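PDB 6YGA: N-alpha-acetyltransferase 35, NatC auxiliary subunit from Saccharomyces cerevisiae, which serves as the auxiliary subunit of the NatC N-terminal acetyltransferase, the complex that acetylates the N-terminal methionine of the L-A virus Gag protein. Local coordinates for residues Phe328-Leu332 with Glu333-Val337. Sequence-based numbering, arbitrary orientation.
With EDO (1,2-ethanediol), chain C.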
ATOM      1  N   PHE B 328      -4.990  -3.064  17.963  1.00 36.13           N
ATOM      2  CA  PHE B 328      -3.602  -3.096  18.397  1.00 35.15           C
ATOM      3  C   PHE B 328      -2.727  -4.133  17.703  1.00 37.29           C
ATOM      4  O   PHE B 328      -1.503  -3.963  17.705  1.00 38.90           O
ATOM      5  CB  PHE B 328      -3.523  -3.343  19.913  1.00 34.25           C
ATOM      6  CG  PHE B 328      -3.882  -2.145  20.748  1.00 36.67           C
ATOM      7  CD1 PHE B 328      -2.936  -1.173  21.031  1.00 36.95           C
ATOM      8  CD2 PHE B 328      -5.162  -1.995  21.261  1.00 37.54           C
ATOM      9  CE1 PHE B 328      -3.258  -0.069  21.804  1.00 35.77           C
ATOM     10  CE2 PHE B 328      -5.492  -0.893  22.037  1.00 37.01           C
ATOM     11  CZ  PHE B 328      -4.537   0.071  22.308  1.00 36.18           C
ATOM     12  N   PHE B 329      -3.297  -5.190  17.116  1.00 37.33           N
ATOM     13  CA  PHE B 329      -2.448  -6.271  16.617  1.00 41.14           C
ATOM     14  C   PHE B 329      -1.587  -5.823  15.445  1.00 41.01           C
ATOM     15  O   PHE B 329      -0.502  -6.374  15.228  1.00 41.50           O
ATOM     16  CB  PHE B 329      -3.296  -7.484  16.222  1.00 43.40           C
ATOM     17  CG  PHE B 329      -3.667  -7.528  14.764  1.00 40.71           C
ATOM     18  CD1 PHE B 329      -4.709  -6.755  14.281  1.00 38.72           C
ATOM     19  CD2 PHE B 329      -2.988  -8.356  13.880  1.00 37.89           C
ATOM     20  CE1 PHE B 329      -5.062  -6.794  12.941  1.00 39.34           C
ATOM     21  CE2 PHE B 329      -3.333  -8.400  12.538  1.00 35.40           C
ATOM     22  CZ  PHE B 329      -4.374  -7.618  12.068  1.00 37.05           C
ATOM     23  N   ASN B 330      -2.041  -4.821  14.693  1.00 42.03           N
ATOM     24  CA  ASN B 330      -1.359  -4.358  13.491  1.00 41.71           C
ATOM     25  C   ASN B 330      -1.050  -2.867  13.567  1.00 43.98           C
ATOM     26  O   ASN B 330      -0.899  -2.210  12.534  1.00 44.89           O
ATOM     27  CB  ASN B 330      -2.213  -4.671  12.259  1.00 40.49           C
ATOM     28  CG  ASN B 330      -1.433  -4.599  10.960  1.00 40.99           C
ATOM     29  OD1 ASN B 330      -0.239  -4.892  10.924  1.00 46.75           O
ATOM     30  ND2 ASN B 330      -2.103  -4.192   9.888  1.00 36.38           N
ATOM     31  N   LYS B 331      -0.944  -2.322  14.776  1.00 45.46           N
ATOM     32  CA  LYS B 331      -0.900  -0.877  14.976  1.00 43.33           C
ATOM     33  C   LYS B 331       0.499  -0.337  15.224  1.00 46.22           C
ATOM     34  O   LYS B 331       0.843   0.728  14.708  1.00 46.29           O
ATOM     35  CB  LYS B 331      -1.803  -0.490  16.152  1.00 40.33           C
ATOM     36  CG  LYS B 331      -1.998   1.005  16.339  1.00 40.86           C
ATOM     37  CD  LYS B 331      -2.530   1.663  15.070  1.00 45.23           C
ATOM     38  CE  LYS B 331      -3.873   1.084  14.627  1.00 47.84           C
ATOM     39  NZ  LYS B 331      -4.964   1.296  15.617  1.00 49.39           N
ATOM     40  N   LEU B 332       1.306  -1.037  16.021  1.00 48.97           N
ATOM     41  CA  LEU B 332       2.629  -0.528  16.361  1.00 51.30           C
ATOM     42  C   LEU B 332       3.587  -0.648  15.183  1.00 54.95           C
ATOM     43  O   LEU B 332       4.400   0.253  14.941  1.00 56.80           O
ATOM     44  CB  LEU B 332       3.159  -1.263  17.586  1.00 51.61           C
ATOM     45  CG  LEU B 332       2.306  -0.998  18.828  1.00 50.74           C
ATOM     46  CD1 LEU B 332       2.787  -1.838  19.982  1.00 53.99           C
ATOM     47  CD2 LEU B 332       2.346   0.478  19.188  1.00 48.12           C
ATOM     48  N   GLU B 333       3.508  -1.748  14.439  1.00 57.25           N
ATOM     49  CA  GLU B 333       4.257  -1.888  13.199  1.00 60.25           C
ATOM     50  C   GLU B 333       3.493  -2.822  12.275  1.00 55.09           C
ATOM     51  O   GLU B 333       2.673  -3.633  12.717  1.00 55.41           O
ATOM     52  CB  GLU B 333       5.683  -2.401  13.442  1.00 68.59           C
ATOM     53  CG  GLU B 333       5.762  -3.816  13.984  1.00 76.52           C
ATOM     54  CD  GLU B 333       7.191  -4.269  14.224  1.00 85.67           C
ATOM     55  OE1 GLU B 333       8.105  -3.419  14.180  1.00 88.03           O
ATOM     56  OE2 GLU B 333       7.400  -5.479  14.457  1.00 92.73           O
ATOM     57  N   GLN B 334       3.768  -2.694  10.980  1.00 50.10           N
ATOM     58  CA  GLN B 334       3.033  -3.452   9.977  1.00 45.53           C
ATOM     59  C   GLN B 334       3.381  -4.934  10.065  1.00 41.88           C
ATOM     60  O   GLN B 334       4.553  -5.312   9.995  1.00 43.58           O
ATOM     61  CB  GLN B 334       3.343  -2.910   8.582  1.00 47.34           C
ATOM     62  CG  GLN B 334       2.564  -3.580   7.463  1.00 48.76           C
ATOM     63  CD  GLN B 334       2.654  -2.818   6.155  1.00 49.03           C
ATOM     64  OE1 GLN B 334       2.542  -1.592   6.128  1.00 48.45           O
ATOM     65  NE2 GLN B 334       2.863  -3.542   5.063  1.00 49.65           N
ATOM     66  N   ARG B 335       2.358  -5.770  10.217  1.00 40.40           N
ATOM     67  CA  ARG B 335       2.559  -7.207  10.336  1.00 42.06           C
ATOM     68  C   ARG B 335       2.909  -7.821   8.984  1.00 44.15           C
ATOM     69  O   ARG B 335       2.671  -7.239   7.922  1.00 43.58           O
ATOM     70  CB  ARG B 335       1.307  -7.884  10.897  1.00 40.54           C
ATOM     71  CG  ARG B 335       0.988  -7.538  12.343  1.00 41.08           C
ATOM     72  CD  ARG B 335       1.984  -8.170  13.303  1.00 42.78           C
ATOM     73  NE  ARG B 335       1.636  -7.910  14.698  1.00 45.38           N
ATOM     74  CZ  ARG B 335       2.300  -8.401  15.740  1.00 48.66           C
ATOM     75  NH1 ARG B 335       3.356  -9.184  15.548  1.00 48.23           N
ATOM     76  NH2 ARG B 335       1.912  -8.110  16.973  1.00 49.85           N
ATOM     77  N   HIS B 336       3.481  -9.024   9.039  1.00 44.15           N
ATOM     78  CA  HIS B 336       3.792  -9.772   7.831  1.00 42.62           C
ATOM     79  C   HIS B 336       2.532  -9.961   6.992  1.00 42.78           C
ATOM     80  O   HIS B 336       1.425 -10.107   7.523  1.00 44.87           O
ATOM     81  CB  HIS B 336       4.405 -11.124   8.208  1.00 43.72           C
ATOM     82  CG  HIS B 336       5.075 -11.829   7.071  1.00 48.76           C
ATOM     83  ND1 HIS B 336       4.376 -12.549   6.127  1.00 50.02           N
ATOM     84  CD2 HIS B 336       6.383 -11.935   6.733  1.00 50.75           C
ATOM     85  CE1 HIS B 336       5.223 -13.064   5.253  1.00 50.92           C
ATOM     86  NE2 HIS B 336       6.446 -12.706   5.598  1.00 51.19           N
ATOM     87  N   VAL B 337       2.700  -9.939   5.667  1.00 40.87           N
ATOM     88  CA  VAL B 337       1.545  -9.951   4.772  1.00 41.48           C
ATOM     89  C   VAL B 337       0.760 -11.252   4.910  1.00 41.52           C
ATOM     90  O   VAL B 337      -0.475 -11.255   4.828  1.00 42.34           O
ATOM     91  CB  VAL B 337       1.990  -9.695   3.317  1.00 43.52           C
ATOM     92  CG1 VAL B 337       2.977 -10.758   2.847  1.00 43.56           C
ATOM     93  CG2 VAL B 337       0.785  -9.619   2.384  1.00 42.23           C
TER
HETATM   94  C1  EDO C 824      -5.399   2.291  19.548  1.00 67.99           C
HETATM   95  O1  EDO C 824      -5.008   2.786  18.263  1.00 69.22           O
HETATM   96  C2  EDO C 824      -6.085   3.404  20.332  1.00 67.69           C
HETATM   97  O2  EDO C 824      -6.573   2.887  21.576  1.00 68.10           O
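Arg-335 and Asn-330 tie together the loop that joins helix 319-328 to helix 337-347, in the part of the chain assigned to the NAA35-like TPR repeats. The guanidinium of Arg-335 turns its NE edge to the backbone of Phe-329: NE donates to Phe-329 O at 2.7 Å with an almost straight N-H...O angle of 178°, and the oxygen lies in the guanidinium plane. The next residue, Asn-330, takes the backbone N-H of Arg-335 on its side-chain OD1 at 2.8 Å, the nitrogen lying nearly in line with CG-OD1. CG of Asn-330 lies anti to the backbone N and beside the carbonyl carbon (chi1 -163°), which carries OD1 towards Arg-335, where it also packs 3.2 Å from Arg-335 CG. The two side chains run past each other in opposite directions, amide and guanidinium planes 25° apart. The Asn-330 CB sits 3.5 Å above the plane of the Phe-329 ring, over its centre.

A second shell anchors both groups: Asn-330 ND2 donates to Cys-402 O, and Arg-335 NH1 forms a salt bridge with Asp-306, whose other carboxylate oxygen accepts the backbone N of His-336. His-336 then N-caps helix 337-347, its ND1 bonded to Ile-338 N. Lys-331 NZ reaches back to hydrogen-bond Lys-327 O in the last turn of helix 319-328 and, at 3.0 Å, O1 of a 1,2-ethanediol, probably from the crystallisation liquor, whose C1 lies over one face of the Phe-328 ring.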